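UDP-N-Acetylglucosamine 2-Epimerase (Thermus thermophilus, PDB 1V4V) probably catalyses the reversible epimerisation of UDP-N-acetylglucosamine at C2 of the sugar. Local coordinates at residues A[7-12]-A[35-40]. Numbering follows the deposited sequence.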
# COMPACT_ATOMS: atom_id res chain seq x y z
N ARG A 7 -6.51 -8.24 22.09
CA ARG A 7 -7.57 -8.58 21.15
C ARG A 7 -7.06 -8.54 19.72
O ARG A 7 -6.42 -7.57 19.29
CB ARG A 7 -8.75 -7.62 21.34
CG ARG A 7 -9.23 -7.52 22.79
CD ARG A 7 -10.57 -6.80 22.89
NE ARG A 7 -10.88 -6.35 24.25
CZ ARG A 7 -10.91 -7.13 25.32
NH1 ARG A 7 -10.66 -8.43 25.22
NH2 ARG A 7 -11.20 -6.62 26.51
N VAL A 8 -7.34 -9.60 18.97
CA VAL A 8 -6.91 -9.71 17.58
C VAL A 8 -8.13 -9.83 16.69
O VAL A 8 -8.86 -10.82 16.74
CB VAL A 8 -6.01 -10.95 17.37
CG1 VAL A 8 -5.54 -11.03 15.92
CG2 VAL A 8 -4.83 -10.88 18.31
N VAL A 9 -8.37 -8.81 15.87
CA VAL A 9 -9.52 -8.81 14.99
C VAL A 9 -9.19 -9.34 13.61
O VAL A 9 -8.26 -8.86 12.95
CB VAL A 9 -10.11 -7.38 14.86
CG1 VAL A 9 -11.32 -7.38 13.91
CG2 VAL A 9 -10.54 -6.86 16.24
N LEU A 10 -9.94 -10.34 13.18
CA LEU A 10 -9.77 -10.90 11.84
C LEU A 10 -10.90 -10.28 11.03
O LEU A 10 -12.07 -10.47 11.34
CB LEU A 10 -9.92 -12.42 11.84
CG LEU A 10 -8.82 -13.21 12.54
CD1 LEU A 10 -8.98 -13.09 14.06
CD2 LEU A 10 -8.90 -14.68 12.12
N ALA A 11 -10.53 -9.52 10.00
CA ALA A 11 -11.52 -8.86 9.16
C ALA A 11 -11.53 -9.43 7.75
O ALA A 11 -10.51 -9.42 7.07
CB ALA A 11 -11.22 -7.36 9.12
N PHE A 12 -12.68 -9.92 7.32
CA PHE A 12 -12.84 -10.50 5.98
C PHE A 12 -14.31 -10.44 5.57
O PHE A 12 -15.18 -10.25 6.42
CB PHE A 12 -12.31 -11.93 5.97
CG PHE A 12 -12.87 -12.79 7.07
CD1 PHE A 12 -14.11 -13.40 6.93
CD2 PHE A 12 -12.15 -12.99 8.25
CE1 PHE A 12 -14.64 -14.18 7.96
CE2 PHE A 12 -12.67 -13.77 9.28
CZ PHE A 12 -13.91 -14.37 9.14
N LYS A 35 -7.26 -12.98 22.48
CA LYS A 35 -8.66 -13.27 22.22
C LYS A 35 -8.94 -12.85 20.79
O LYS A 35 -8.81 -11.67 20.44
CB LYS A 35 -9.58 -12.51 23.18
CG LYS A 35 -11.05 -12.72 22.87
CD LYS A 35 -11.94 -12.32 24.03
CE LYS A 35 -11.81 -10.85 24.36
NZ LYS A 35 -12.60 -10.48 25.57
N PRO A 36 -9.32 -13.81 19.93
CA PRO A 36 -9.61 -13.47 18.54
C PRO A 36 -11.04 -12.98 18.38
O PRO A 36 -11.94 -13.41 19.11
CB PRO A 36 -9.38 -14.80 17.82
CG PRO A 36 -9.91 -15.79 18.83
CD PRO A 36 -9.37 -15.27 20.15
N LEU A 37 -11.25 -12.06 17.45
CA LEU A 37 -12.57 -11.51 17.18
C LEU A 37 -12.75 -11.45 15.67
O LEU A 37 -11.76 -11.34 14.94
CB LEU A 37 -12.72 -10.11 17.76
CG LEU A 37 -12.61 -9.94 19.28
CD1 LEU A 37 -12.64 -8.45 19.60
CD2 LEU A 37 -13.76 -10.67 19.98
N VAL A 38 -13.99 -11.51 15.22
CA VAL A 38 -14.27 -11.46 13.79
C VAL A 38 -15.12 -10.27 13.38
O VAL A 38 -16.20 -10.04 13.93
CB VAL A 38 -14.97 -12.75 13.31
CG1 VAL A 38 -15.45 -12.60 11.87
CG2 VAL A 38 -14.02 -13.93 13.42
N LEU A 39 -14.62 -9.51 12.41
CA LEU A 39 -15.32 -8.36 11.86
C LEU A 39 -15.64 -8.72 10.42
O LEU A 39 -14.72 -8.87 9.62
CB LEU A 39 -14.44 -7.11 11.89
CG LEU A 39 -14.97 -5.91 11.10
CD1 LEU A 39 -16.28 -5.41 11.71
CD2 LEU A 39 -13.93 -4.80 11.10
N LEU A 40 -16.91 -8.87 10.08
CA LEU A 40 -17.28 -9.18 8.70
C LEU A 40 -17.30 -7.87 7.93
O LEU A 40 -17.76 -6.85 8.45
CB LEU A 40 -18.66 -9.86 8.64
CG LEU A 40 -18.73 -11.20 9.38
CD1 LEU A 40 -20.06 -11.88 9.07
CD2 LEU A 40 -17.57 -12.09 8.96
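Phe12, which meets Val38 and Leu40, has its CG set between the backbone N and the carbonyl carbon (chi1 51°), while Val38 holds CG1 anti to its own N (chi1 171°). The end of the ring comes nearer to strand 35-40: CZ is 3.6 Å from Val38 CG1, and CE1 lies 3.7 Å from Leu40 CD2. Both methyls approach the ring obliquely. Further back on this face, Leu10 runs alongside Pro36, with CD1 of the leucine 4.1 Å from CB of the proline. The other face carries Val9, whose CG1 packs at 3.7 Å against Leu39 CB and whose CG2 faces Leu37 CB. Between the two faces, five backbone hydrogen bonds tie the parallel strands 7-12 and 35-40. Leu10 is held from both its polar ends: its N donates to Leu37 O at 2.7 Å, almost straight (175°), and its O accepts from Leu39 N. Val8 does likewise with Lys35 O and Leu37 N. The last bond, Phe12 N to Leu39 O, is longer at 3.2 Å. Tyr25 of helix 15-29 touches Pro36 and Val38, and Leu48 of helix 45-53 packs on Phe12 and Leu40. With helix 15-29 linking them, the parallel neighbours 6-12 and 34-40 make a beta-alpha-beta unit, the opening crossover of the N-terminal Rossmann-like domain of a GT-B fold.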